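Putative peptidase (Parabacteroides merdae, PDB 4L8K) probably hydrolyses peptide bonds as a serine peptidase of family S41, although its natural substrates are not established. Local coordinates at residues A[118-123]-A[305-310]; A[292-295]-A[300-303]; A[17-22]-A[31-36]; A[150-155]-A[226-231]; A[23-28]-A[278-283]. All blocks are in the same frame, centred on the assembly; numbering follows the deposited sequence.

Interaction 1 (A[118-123]-A[305-310])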
# COMPACT_ATOMS: atom_id res chain seq x y z
N ASP A 118 17.85 -21.52 11.37
CA ASP A 118 18.68 -20.51 10.70
C ASP A 118 18.69 -20.63 9.16
O ASP A 118 19.56 -20.04 8.51
CB ASP A 118 20.13 -20.57 11.25
CG ASP A 118 20.20 -20.30 12.74
OD1 ASP A 118 19.76 -19.22 13.17
OD2 ASP A 118 20.69 -21.19 13.48
N GLN A 119 17.68 -21.30 8.56
CA GLN A 119 17.58 -21.47 7.10
C GLN A 119 16.85 -20.33 6.44
O GLN A 119 17.00 -20.14 5.23
CB GLN A 119 16.84 -22.77 6.73
CG GLN A 119 17.57 -24.08 7.14
CD GLN A 119 16.72 -25.31 6.92
OE1 GLN A 119 16.90 -26.08 5.96
NE2 GLN A 119 15.72 -25.51 7.77
N ILE A 120 16.00 -19.60 7.23
CA ILE A 120 15.16 -18.53 6.68
C ILE A 120 15.38 -17.21 7.40
O ILE A 120 15.32 -17.15 8.63
CB ILE A 120 13.67 -19.00 6.76
CG1 ILE A 120 13.42 -20.10 5.67
CG2 ILE A 120 12.66 -17.81 6.60
CD1 ILE A 120 12.18 -20.83 5.82
N GLY A 121 15.64 -16.17 6.62
CA GLY A 121 15.76 -14.80 7.11
C GLY A 121 14.39 -14.15 7.16
O GLY A 121 13.65 -14.18 6.19
N TYR A 122 14.00 -13.60 8.31
CA TYR A 122 12.70 -12.92 8.42
C TYR A 122 12.92 -11.43 8.72
O TYR A 122 13.68 -11.08 9.62
CB TYR A 122 11.78 -13.60 9.47
CG TYR A 122 10.51 -12.82 9.77
CD1 TYR A 122 9.39 -12.92 8.94
CD2 TYR A 122 10.45 -11.94 10.85
CE1 TYR A 122 8.23 -12.17 9.19
CE2 TYR A 122 9.31 -11.16 11.08
CZ TYR A 122 8.20 -11.29 10.27
OH TYR A 122 7.08 -10.54 10.53
N VAL A 123 12.30 -10.56 7.93
CA VAL A 123 12.35 -9.11 8.13
C VAL A 123 10.92 -8.58 8.30
O VAL A 123 10.04 -8.90 7.50
CB VAL A 123 13.10 -8.32 6.99
CG1 VAL A 123 13.19 -6.83 7.31
CG2 VAL A 123 14.49 -8.89 6.71
N ALA A 305 3.16 -20.57 6.02
CA ALA A 305 3.06 -20.93 4.60
C ALA A 305 4.31 -20.46 3.85
O ALA A 305 4.84 -21.22 3.04
CB ALA A 305 1.80 -20.33 3.99
N ALA A 306 4.81 -19.25 4.18
CA ALA A 306 6.01 -18.67 3.57
C ALA A 306 7.24 -19.53 3.93
O ALA A 306 8.04 -19.85 3.04
CB ALA A 306 6.18 -17.23 4.04
N ILE A 307 7.34 -19.98 5.22
CA ILE A 307 8.44 -20.85 5.70
C ILE A 307 8.37 -22.17 4.92
O ILE A 307 9.38 -22.60 4.40
CB ILE A 307 8.42 -21.06 7.25
CG1 ILE A 307 8.85 -19.78 8.01
CG2 ILE A 307 9.31 -22.27 7.67
CD1 ILE A 307 8.54 -19.85 9.58
N GLY A 308 7.16 -22.76 4.83
CA GLY A 308 6.94 -24.01 4.10
C GLY A 308 7.38 -23.95 2.64
O GLY A 308 8.11 -24.81 2.15
N LEU A 309 6.97 -22.89 1.96
CA LEU A 309 7.31 -22.66 0.56
C LEU A 309 8.83 -22.52 0.33
O LEU A 309 9.35 -23.16 -0.56
CB LEU A 309 6.58 -21.44 0.02
CG LEU A 309 6.66 -21.20 -1.48
CD1 LEU A 309 6.21 -22.46 -2.29
CD2 LEU A 309 5.80 -20.01 -1.85
N LEU A 310 9.51 -21.71 1.15
CA LEU A 310 10.96 -21.50 1.05
C LEU A 310 11.78 -22.76 1.39
O LEU A 310 12.89 -22.91 0.88
CB LEU A 310 11.40 -20.36 1.97
CG LEU A 310 10.99 -18.93 1.58
CD1 LEU A 310 11.35 -17.95 2.67
CD2 LEU A 310 11.64 -18.50 0.26
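Ile307 and Leu310, one turn apart on helix 301-311, meet the branched side chain of Ile120 on the first residue of strand 120-125, in a buried contact of apolar side chains, helix on sheet. Ile307 comes first along the helix. With CG1 beside the backbone N (chi1 -71°), the CG2 methyl of Ile307 stands anti to it and lies 3.7 Å from Ile120 CD1. CB and CG1 of Ile307 are only slightly farther from the same methyl. Ile120 CD1 also comes 3.6 Å from the carbonyl O of Ile307, a van der Waals touch against the helix backbone rather than a polar bond. Three residues on, Leu310 adds a second touch: its CB is 4.0 Å from Ile120 CD1, and its CD1 is 4.1 Å from Ile120 CG2. The two branches of Ile120 thus divide the work, with CD1 shared between Ile307 and Leu310 and CG2 given to Leu310. The extended outer torsion of Ile120 (chi2 167°) carries CD1 out to the helix surface, and Ile120 supplies more than half of the 154 Å² buried. Just where the strand starts, Gln119 and Ile120 both face Leu115, a classic beta bulge at the turn between strands 110-115 and 120-125. Helix 301-311 lies across one face of the mixed sheet: Ile307 also touches Leu115 and Ile151, Ala306 rests on Ile151 and Leu216, and Leu310 reaches Ile214, placing the helix over strands 110-115, 120-125, 149-153 and 213-217.

Interaction 2 (A[292-295]-A[300-303])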
# COMPACT_ATOMS: atom_id res chain seq x y z
N GLY A 292 -8.34 -18.95 12.44
CA GLY A 292 -8.77 -18.92 13.84
C GLY A 292 -8.08 -19.96 14.70
O GLY A 292 -7.72 -19.67 15.84
N GLU A 293 -7.81 -21.17 14.14
CA GLU A 293 -7.13 -22.23 14.88
C GLU A 293 -5.61 -21.97 14.97
O GLU A 293 -4.99 -22.44 15.91
CB GLU A 293 -7.43 -23.63 14.30
CG GLU A 293 -6.97 -23.88 12.86
CD GLU A 293 -7.89 -23.41 11.75
OE1 GLU A 293 -8.90 -22.72 12.03
OE2 GLU A 293 -7.60 -23.75 10.58
N ASP A 294 -5.02 -21.24 14.02
CA ASP A 294 -3.59 -20.93 14.14
C ASP A 294 -3.34 -19.90 15.24
O ASP A 294 -2.30 -19.99 15.91
CB ASP A 294 -2.97 -20.47 12.81
CG ASP A 294 -2.44 -21.63 11.99
OD1 ASP A 294 -2.16 -22.71 12.59
OD2 ASP A 294 -2.21 -21.45 10.78
N ILE A 295 -4.28 -18.93 15.43
CA ILE A 295 -4.22 -17.90 16.47
C ILE A 295 -4.20 -18.60 17.82
O ILE A 295 -3.37 -18.26 18.68
CB ILE A 295 -5.41 -16.91 16.34
CG1 ILE A 295 -5.20 -15.94 15.15
CG2 ILE A 295 -5.70 -16.14 17.66
CD1 ILE A 295 -6.48 -15.19 14.66
N ASP A 300 1.19 -17.90 13.01
CA ASP A 300 0.81 -16.99 11.94
C ASP A 300 0.77 -17.85 10.68
O ASP A 300 1.82 -18.27 10.20
CB ASP A 300 1.83 -15.82 11.83
CG ASP A 300 1.50 -14.73 10.81
OD1 ASP A 300 1.06 -15.07 9.69
OD2 ASP A 300 1.73 -13.53 11.12
N THR A 301 -0.43 -18.12 10.17
CA THR A 301 -0.65 -18.96 8.97
C THR A 301 0.19 -18.48 7.77
O THR A 301 0.74 -19.32 7.04
CB THR A 301 -2.15 -18.97 8.60
OG1 THR A 301 -2.90 -19.09 9.80
CG2 THR A 301 -2.53 -20.12 7.67
N ILE A 302 0.32 -17.15 7.60
CA ILE A 302 1.04 -16.53 6.49
C ILE A 302 2.55 -16.76 6.66
O ILE A 302 3.18 -17.22 5.71
CB ILE A 302 0.64 -15.03 6.31
CG1 ILE A 302 -0.91 -14.92 6.21
CG2 ILE A 302 1.32 -14.47 5.05
CD1 ILE A 302 -1.50 -13.49 6.16
N ILE A 303 3.11 -16.49 7.86
CA ILE A 303 4.55 -16.74 8.08
C ILE A 303 4.84 -18.25 7.87
O ILE A 303 5.82 -18.59 7.19
CB ILE A 303 5.06 -16.21 9.45
CG1 ILE A 303 4.91 -14.67 9.54
CG2 ILE A 303 6.54 -16.63 9.70
CD1 ILE A 303 5.21 -14.05 10.99
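A chi1 of -41° holds Thr301 OG1 beside its own backbone N, while a chi1 of -89° swings the Asp294 carboxylate toward it, and the two polar groups meet across the corner of a helix-loop-helix unit. Helix 292-296 ends only a few residues before helix 301-311 begins, and a side-chain hydrogen bond links the two. Thr301 OG1 donates to Asp294 OD2 at 2.6 Å, meeting the anti lone pair of OD2, the one facing away from the other carboxylate oxygen. The side chains cross at about a right angle, and Thr301 CG2 comes 3.4 Å from the same Asp294 OD2. The hydroxyl has a second tie, accepting from the backbone N of Thr291, and Asp294 OD1 forms a salt bridge with Arg299 NE, leaving both oxygens of this buried carboxylate engaged. Because Thr301 lies in the first turn of its helix, the positive end of the helix dipole may stabilise the negative charge. With an alanine in place of Asp294, the Thr301 hydroxyl would probably be left without its acceptor and the Arg299 charge without its mate. One residue before Thr301, Asp300 is the N-cap of helix 301-311. Its OD2 makes a salt bridge with Arg155, tying this helix start to the loop just after strand 149-153. Its OD1 faces the helix end, weakly gripped by Ile302 N at 3.0 Å and more firmly by Ile303 N, whose bond to Asp300 OD1 is 3.1 Å long, 162° at the hydrogen, and comes from above the carboxylate plane.

Interaction 3 (A[17-22]-A[31-36]); sequences RIMDEN and VDWDDV
A pair of helices joined by a loop, 8-22 and 33-43 in the tricorn C1-like part of the chain, meets through Trp33, whose indole packs against Met19 (selenomethionine here) and Asp20. Trp33 sits in the first turn of its helix, and its ring, with CG anti to the backbone N (chi1 -158°), reaches across to the last turns of helix 8-22. The benzo part of the indole meets Met19 obliquely: CB is 3.4 Å from Trp33 CZ2, and the selenomethionine chain, bent at both outer torsions, curls back to bring CE to 4.0 Å from Trp33 CH2. The pyrrole side meets Asp20, whose OD1 lies in the ring plane at the edge, 3.5 Å from Trp33 CD1, with carboxylate and indole only 13° from coplanar. That is a contact with a ring C-H, while the hydrogen bond of Asp20 OD1 goes to His190 NE2. Val36 CG1 sits over one face of the indole, toward its rim, from within its own helix, and Trp16 stacks on the ring too. Phe26, from the connecting loop, and Met60, from helix 50-61, also touch Trp33, making it a hub of this helical region. Asp32 N-caps the helix that Trp33 opens: its OD1 accepts from Asp34 N at 3.0 Å, with the N-H approaching from above the carboxylate plane.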
# COMPACT_ATOMS: atom_id res chain seq x y z
N ARG A 17 -16.84 20.35 -7.28
CA ARG A 17 -15.99 20.83 -8.36
C ARG A 17 -14.54 20.32 -8.22
O ARG A 17 -13.96 19.89 -9.22
CB ARG A 17 -16.01 22.36 -8.43
CG ARG A 17 -16.39 22.92 -9.80
CD ARG A 17 -16.33 24.44 -9.85
NE ARG A 17 -15.18 24.91 -10.63
CZ ARG A 17 -13.98 25.16 -10.12
NH1 ARG A 17 -13.74 24.98 -8.82
NH2 ARG A 17 -12.99 25.58 -10.91
N ILE A 18 -13.99 20.34 -6.98
CA ILE A 18 -12.63 19.84 -6.71
C ILE A 18 -12.55 18.35 -7.11
O ILE A 18 -11.59 17.95 -7.78
CB ILE A 18 -12.18 20.10 -5.24
CG1 ILE A 18 -11.92 21.60 -5.01
CG2 ILE A 18 -10.92 19.28 -4.90
CD1 ILE A 18 -11.88 22.05 -3.56
N MSE A 19 -13.57 17.55 -6.72
CA MSE A 19 -13.66 16.14 -7.05
C MSE A 19 -13.84 15.94 -8.54
O MSE A 19 -13.10 15.17 -9.15
CB MSE A 19 -14.81 15.49 -6.29
CG MSE A 19 -14.47 15.20 -4.83
SE MSE A 19 -13.34 13.65 -4.68
CE MSE A 19 -14.57 12.24 -5.16
N ASP A 20 -14.80 16.68 -9.14
CA ASP A 20 -15.13 16.61 -10.57
C ASP A 20 -13.91 16.82 -11.47
O ASP A 20 -13.74 16.10 -12.46
CB ASP A 20 -16.20 17.65 -10.91
CG ASP A 20 -16.79 17.50 -12.30
OD1 ASP A 20 -17.34 16.41 -12.60
OD2 ASP A 20 -16.73 18.47 -13.07
N GLU A 21 -13.05 17.78 -11.12
CA GLU A 21 -11.91 18.16 -11.93
C GLU A 21 -10.61 17.43 -11.60
O GLU A 21 -9.74 17.37 -12.48
CB GLU A 21 -11.68 19.68 -11.83
CG GLU A 21 -12.89 20.48 -12.33
CD GLU A 21 -12.88 21.99 -12.17
OE1 GLU A 21 -11.98 22.54 -11.50
OE2 GLU A 21 -13.81 22.62 -12.72
N ASN A 22 -10.44 16.91 -10.36
CA ASN A 22 -9.17 16.30 -9.93
C ASN A 22 -9.23 14.82 -9.56
O ASN A 22 -8.18 14.17 -9.58
CB ASN A 22 -8.58 17.08 -8.76
CG ASN A 22 -8.39 18.54 -9.07
OD1 ASN A 22 -7.43 18.93 -9.73
ND2 ASN A 22 -9.33 19.36 -8.65
N VAL A 31 -21.19 4.93 -9.49
CA VAL A 31 -21.95 6.19 -9.48
C VAL A 31 -21.51 7.11 -10.62
O VAL A 31 -20.39 6.99 -11.13
CB VAL A 31 -21.94 6.96 -8.13
CG1 VAL A 31 -22.69 6.21 -7.04
CG2 VAL A 31 -20.53 7.34 -7.68
N ASP A 32 -22.41 8.03 -10.99
CA ASP A 32 -22.23 9.13 -11.93
C ASP A 32 -22.14 10.39 -11.07
O ASP A 32 -23.06 10.66 -10.29
CB ASP A 32 -23.39 9.17 -12.95
CG ASP A 32 -23.33 10.23 -14.06
OD1 ASP A 32 -22.57 11.23 -13.90
OD2 ASP A 32 -24.08 10.10 -15.05
N TRP A 33 -21.03 11.15 -11.20
CA TRP A 33 -20.77 12.34 -10.40
C TRP A 33 -21.76 13.48 -10.68
O TRP A 33 -21.99 14.30 -9.79
CB TRP A 33 -19.31 12.81 -10.57
CG TRP A 33 -18.82 13.67 -9.44
CD1 TRP A 33 -18.29 14.92 -9.54
CD2 TRP A 33 -18.79 13.33 -8.04
NE1 TRP A 33 -17.93 15.40 -8.30
CE2 TRP A 33 -18.23 14.44 -7.36
CE3 TRP A 33 -19.14 12.18 -7.30
CZ2 TRP A 33 -18.07 14.46 -5.96
CZ3 TRP A 33 -18.94 12.18 -5.93
CH2 TRP A 33 -18.42 13.31 -5.27
N ASP A 34 -22.41 13.49 -11.86
CA ASP A 34 -23.44 14.48 -12.20
C ASP A 34 -24.74 14.19 -11.44
O ASP A 34 -25.41 15.14 -11.02
CB ASP A 34 -23.72 14.50 -13.72
CG ASP A 34 -22.69 15.24 -14.56
OD1 ASP A 34 -21.99 16.13 -14.01
OD2 ASP A 34 -22.61 14.97 -15.78
N ASP A 35 -25.09 12.89 -11.25
CA ASP A 35 -26.28 12.48 -10.50
C ASP A 35 -26.05 12.69 -9.00
O ASP A 35 -27.02 12.92 -8.27
CB ASP A 35 -26.67 11.00 -10.76
CG ASP A 35 -26.86 10.60 -12.22
OD1 ASP A 35 -27.15 11.49 -13.06
OD2 ASP A 35 -26.75 9.38 -12.52
N VAL A 36 -24.77 12.61 -8.56
CA VAL A 36 -24.35 12.87 -7.18
C VAL A 36 -24.57 14.38 -6.93
O VAL A 36 -25.08 14.76 -5.86
CB VAL A 36 -22.87 12.41 -6.91
CG1 VAL A 36 -22.30 13.05 -5.65
CG2 VAL A 36 -22.78 10.88 -6.81

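Interaction 4 (A[150-155]-A[226-231])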
# COMPACT_ATOMS: atom_id res chain seq x y z
N LEU A 150 14.35 -15.58 2.01
CA LEU A 150 13.98 -14.43 2.81
C LEU A 150 12.49 -14.20 2.83
O LEU A 150 11.83 -14.30 1.80
CB LEU A 150 14.69 -13.18 2.23
CG LEU A 150 14.43 -11.80 2.89
CD1 LEU A 150 15.30 -11.62 4.11
CD2 LEU A 150 14.73 -10.69 1.94
N ILE A 151 11.99 -13.80 4.00
CA ILE A 151 10.62 -13.35 4.19
C ILE A 151 10.73 -11.84 4.45
O ILE A 151 11.42 -11.42 5.39
CB ILE A 151 9.82 -14.12 5.30
CG1 ILE A 151 9.67 -15.63 4.96
CG2 ILE A 151 8.43 -13.48 5.57
CD1 ILE A 151 9.17 -16.54 6.19
N PHE A 152 10.10 -11.02 3.56
CA PHE A 152 10.07 -9.56 3.72
C PHE A 152 8.62 -9.17 4.03
O PHE A 152 7.77 -9.11 3.15
CB PHE A 152 10.66 -8.83 2.49
CG PHE A 152 11.13 -7.43 2.84
CD1 PHE A 152 10.23 -6.37 2.90
CD2 PHE A 152 12.47 -7.19 3.18
CE1 PHE A 152 10.66 -5.08 3.26
CE2 PHE A 152 12.90 -5.91 3.53
CZ PHE A 152 12.00 -4.86 3.56
N ASP A 153 8.33 -8.98 5.29
CA ASP A 153 6.96 -8.74 5.76
C ASP A 153 6.65 -7.24 5.85
O ASP A 153 7.21 -6.53 6.69
CB ASP A 153 6.79 -9.43 7.14
CG ASP A 153 5.39 -9.51 7.73
OD1 ASP A 153 4.45 -8.95 7.12
OD2 ASP A 153 5.24 -10.12 8.80
N VAL A 154 5.70 -6.79 5.00
CA VAL A 154 5.25 -5.38 4.97
C VAL A 154 3.73 -5.30 5.29
O VAL A 154 3.06 -4.35 4.89
CB VAL A 154 5.60 -4.64 3.64
CG1 VAL A 154 7.10 -4.43 3.51
CG2 VAL A 154 5.00 -5.34 2.42
N ARG A 155 3.20 -6.29 6.02
CA ARG A 155 1.81 -6.25 6.48
C ARG A 155 1.67 -5.12 7.48
O ARG A 155 2.60 -4.88 8.26
CB ARG A 155 1.40 -7.58 7.13
CG ARG A 155 1.28 -8.73 6.14
CD ARG A 155 0.94 -10.04 6.85
NE ARG A 155 2.05 -10.48 7.70
CZ ARG A 155 1.98 -11.44 8.62
NH1 ARG A 155 0.82 -12.07 8.85
NH2 ARG A 155 3.05 -11.78 9.32
N ASN A 226 2.27 -0.11 -1.49
CA ASN A 226 1.61 -0.66 -2.68
C ASN A 226 2.56 -0.56 -3.86
O ASN A 226 2.67 -1.50 -4.61
CB ASN A 226 0.28 0.07 -2.97
CG ASN A 226 -0.58 -0.64 -3.98
OD1 ASN A 226 -0.82 -1.84 -3.89
ND2 ASN A 226 -1.06 0.09 -4.98
N ASP A 227 3.28 0.58 -3.99
CA ASP A 227 4.25 0.79 -5.09
C ASP A 227 5.45 -0.13 -4.93
O ASP A 227 5.98 -0.60 -5.93
CB ASP A 227 4.70 2.25 -5.14
CG ASP A 227 3.59 3.27 -5.28
OD1 ASP A 227 2.48 2.90 -5.74
OD2 ASP A 227 3.84 4.44 -4.96
N PHE A 228 5.90 -0.36 -3.68
CA PHE A 228 7.00 -1.28 -3.34
C PHE A 228 6.61 -2.72 -3.77
O PHE A 228 7.40 -3.41 -4.43
CB PHE A 228 7.29 -1.23 -1.80
CG PHE A 228 8.28 -2.27 -1.33
CD1 PHE A 228 9.65 -2.12 -1.56
CD2 PHE A 228 7.85 -3.41 -0.65
CE1 PHE A 228 10.57 -3.08 -1.12
CE2 PHE A 228 8.77 -4.38 -0.23
CZ PHE A 228 10.13 -4.20 -0.46
N VAL A 229 5.40 -3.17 -3.38
CA VAL A 229 4.88 -4.49 -3.71
C VAL A 229 4.81 -4.64 -5.25
O VAL A 229 5.24 -5.66 -5.78
CB VAL A 229 3.51 -4.73 -3.01
CG1 VAL A 229 2.79 -5.96 -3.59
CG2 VAL A 229 3.71 -4.91 -1.50
N ASN A 230 4.34 -3.59 -5.94
CA ASN A 230 4.24 -3.56 -7.38
C ASN A 230 5.60 -3.86 -8.06
O ASN A 230 5.62 -4.59 -9.06
CB ASN A 230 3.72 -2.22 -7.85
CG ASN A 230 3.55 -2.10 -9.35
OD1 ASN A 230 3.05 -2.99 -10.04
ND2 ASN A 230 3.97 -0.99 -9.90
N VAL A 231 6.69 -3.30 -7.54
CA VAL A 231 8.02 -3.51 -8.11
C VAL A 231 8.51 -4.93 -7.77
O VAL A 231 9.03 -5.62 -8.65
CB VAL A 231 9.03 -2.42 -7.64
CG1 VAL A 231 10.44 -2.67 -8.21
CG2 VAL A 231 8.54 -1.02 -8.02
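Phe228, Val154 and Phe152 bury the most surface where helix 224-232 packs on the end of strand 149-153, a helix-on-sheet contact in the alpha/beta core of the S41 domain. Phe228 is central, its CZ and CE2 reaching both Phe152 and Val154. Phe228 CZ lies 3.9 Å from Phe152 CE1, and the two rings stand with centroids 5.5 Å apart and planes at 44°, an oblique meeting. Both phenylalanines set CG anti to the backbone N, and from there the side chains cross at about a right angle. Cutting Phe152 back to an alanine would probably leave Phe228 CZ without the Phe152 ring and open a gap that also borders Ile168 of helix 162-169. Val154 follows the strand and divides its methyls: CG1 is 4.1 Å from Phe228 CE2, and CG2 is 4.1 Å from Val229 CG2, the two valines sliding past each other in opposite directions. Val154 is the middle residue of an Asx turn. The turn is made by Asp153 OD1 accepting from Arg155 N, and the carboxylate is also gripped side-on by the Arg155 guanidinium. Tyr122 OH bonds to OD2 as well. Asp153 OD1 is thus held twice, by Arg155 N at 3.1 Å and by Arg155 NE at 2.9 Å, from opposite faces of the carboxylate plane.

Interaction 5 (A[23-28]-A[278-283])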
# COMPACT_ATOMS: atom_id res chain seq x y z
N TYR A 23 -10.42 14.27 -9.22
CA TYR A 23 -10.54 12.85 -8.86
C TYR A 23 -10.24 11.99 -10.11
O TYR A 23 -10.79 12.24 -11.18
CB TYR A 23 -11.92 12.54 -8.25
CG TYR A 23 -12.00 11.16 -7.63
CD1 TYR A 23 -11.38 10.89 -6.41
CD2 TYR A 23 -12.64 10.11 -8.29
CE1 TYR A 23 -11.42 9.61 -5.85
CE2 TYR A 23 -12.68 8.83 -7.74
CZ TYR A 23 -12.07 8.59 -6.52
OH TYR A 23 -12.09 7.34 -5.97
N CYS A 24 -9.33 11.02 -9.97
CA CYS A 24 -8.78 10.23 -11.07
C CYS A 24 -9.50 8.92 -11.38
O CYS A 24 -9.17 8.32 -12.41
CB CYS A 24 -7.30 9.93 -10.81
SG CYS A 24 -6.27 11.39 -10.54
N PHE A 25 -10.43 8.44 -10.52
CA PHE A 25 -10.94 7.10 -10.73
C PHE A 25 -12.44 6.96 -10.94
O PHE A 25 -12.98 5.87 -10.73
CB PHE A 25 -10.49 6.22 -9.54
CG PHE A 25 -8.98 6.29 -9.35
CD1 PHE A 25 -8.12 5.67 -10.26
CD2 PHE A 25 -8.43 7.07 -8.34
CE1 PHE A 25 -6.72 5.76 -10.11
CE2 PHE A 25 -7.04 7.20 -8.22
CZ PHE A 25 -6.20 6.54 -9.09
N PHE A 26 -13.09 7.99 -11.50
CA PHE A 26 -14.54 7.97 -11.79
C PHE A 26 -14.96 6.81 -12.73
O PHE A 26 -16.03 6.24 -12.53
CB PHE A 26 -15.01 9.31 -12.39
CG PHE A 26 -15.17 10.41 -11.37
CD1 PHE A 26 -16.00 10.24 -10.26
CD2 PHE A 26 -14.54 11.63 -11.54
CE1 PHE A 26 -16.16 11.26 -9.33
CE2 PHE A 26 -14.72 12.66 -10.61
CZ PHE A 26 -15.53 12.47 -9.52
N ALA A 27 -14.10 6.43 -13.70
CA ALA A 27 -14.35 5.34 -14.66
C ALA A 27 -14.49 3.97 -13.98
O ALA A 27 -15.08 3.07 -14.59
CB ALA A 27 -13.22 5.28 -15.68
N PHE A 28 -14.00 3.81 -12.74
CA PHE A 28 -14.03 2.56 -11.99
C PHE A 28 -15.09 2.56 -10.89
O PHE A 28 -15.09 1.66 -10.06
CB PHE A 28 -12.64 2.27 -11.38
CG PHE A 28 -11.53 2.36 -12.41
CD1 PHE A 28 -10.91 3.57 -12.68
CD2 PHE A 28 -11.14 1.24 -13.13
CE1 PHE A 28 -9.93 3.67 -13.66
CE2 PHE A 28 -10.15 1.34 -14.12
CZ PHE A 28 -9.55 2.55 -14.37
N THR A 278 -3.18 0.01 -10.24
CA THR A 278 -2.81 -0.65 -8.97
C THR A 278 -3.49 0.06 -7.77
O THR A 278 -3.33 -0.37 -6.62
CB THR A 278 -1.27 -0.64 -8.79
OG1 THR A 278 -0.81 0.71 -8.71
CG2 THR A 278 -0.53 -1.39 -9.92
N GLU A 279 -4.23 1.16 -8.05
CA GLU A 279 -4.90 1.99 -7.05
C GLU A 279 -5.82 1.21 -6.12
O GLU A 279 -5.91 1.53 -4.94
CB GLU A 279 -5.73 3.10 -7.75
CG GLU A 279 -6.47 4.03 -6.79
CD GLU A 279 -5.62 4.96 -5.94
OE1 GLU A 279 -4.44 5.20 -6.28
OE2 GLU A 279 -6.16 5.48 -4.93
N PHE A 280 -6.51 0.21 -6.66
CA PHE A 280 -7.52 -0.55 -5.95
C PHE A 280 -6.94 -1.73 -5.19
O PHE A 280 -7.67 -2.44 -4.49
CB PHE A 280 -8.60 -0.97 -6.96
CG PHE A 280 -8.97 0.19 -7.85
CD1 PHE A 280 -9.65 1.31 -7.33
CD2 PHE A 280 -8.62 0.19 -9.20
CE1 PHE A 280 -9.98 2.40 -8.16
CE2 PHE A 280 -8.93 1.29 -10.03
CZ PHE A 280 -9.60 2.39 -9.49
N GLY A 281 -5.61 -1.85 -5.26
CA GLY A 281 -4.85 -2.90 -4.61
C GLY A 281 -4.29 -3.89 -5.61
O GLY A 281 -4.76 -3.97 -6.75
N ILE A 282 -3.26 -4.66 -5.17
CA ILE A 282 -2.57 -5.72 -5.90
C ILE A 282 -2.81 -7.04 -5.17
O ILE A 282 -2.60 -7.14 -3.94
CB ILE A 282 -1.05 -5.41 -6.05
CG1 ILE A 282 -0.78 -4.11 -6.84
CG2 ILE A 282 -0.30 -6.59 -6.67
CD1 ILE A 282 0.47 -3.32 -6.35
N ASP A 283 -3.27 -8.04 -5.93
CA ASP A 283 -3.53 -9.38 -5.41
C ASP A 283 -2.23 -10.11 -5.19
O ASP A 283 -1.33 -10.02 -6.03
CB ASP A 283 -4.44 -10.19 -6.37
CG ASP A 283 -5.91 -9.79 -6.32
OD1 ASP A 283 -6.37 -9.34 -5.25
OD2 ASP A 283 -6.60 -9.93 -7.35
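An aromatic cluster of Phe25, Phe28 and Phe280, with Glu279 laid against it, joins the loop after helix 8-22, in the tricorn C1-like region, to a loop of the S41 region. The side chain of Glu279 is about 5 Å from a bound phosphate ion, probably brought in by the crystallisation liquor. A type I beta turn from Thr278 to Gly281 places Glu279 and Phe280 at its two middle positions, from which both side chains reach the opposite loop. Glu279 bends at chi2 and lays CG over one face of Phe25, 3.6 Å from the ring centroid and 19° off its normal, a CH-pi contact. Its carboxylate runs on nearly parallel to the ring, and OE2 is hydrogen-bonded to Ser266 OG. Cys24 CB covers the other face of Phe25, leaving the ring sandwiched. Phe280 pushes its CZ between the two phenylalanines: it lies 3.7 Å from Phe25 CD1 and 3.5 Å from Phe28 CG. Phe280 CE2 also sits over one face of Phe28. Both ring pairs are oblique, with planes at 79° for Phe25 and Phe280 and at 47° for Phe28 and Phe280. Gly281, whose backbone angles would press a side chain against the preceding carbonyl O, closes the turn. Around the contact, His277 meets Phe28, Tyr23 packs edge-to-face on Phe265 of strand 262-266, Phe26 meets the ring of His190, and Ile282 rests on helix 224-232.

Interactions 1 and 4 are buried and apolar and work on opposite faces of one sheet, whose strands 120-125 and 149-153 are neighbours. Interaction 2 shares helix 301-311 with interaction 1 but is only partly buried and polar, and a salt bridge ties it to interaction 4. Interaction 3 lies far off, its centre about 47 Å from that of interaction 1, and buries an indole between two helices. Interaction 5, aromatic and only partly buried, joins the two regions: its first loop touches interaction 3, while Thr278 O in its second is probably hydrogen-bonded to Asn226 of interaction 4.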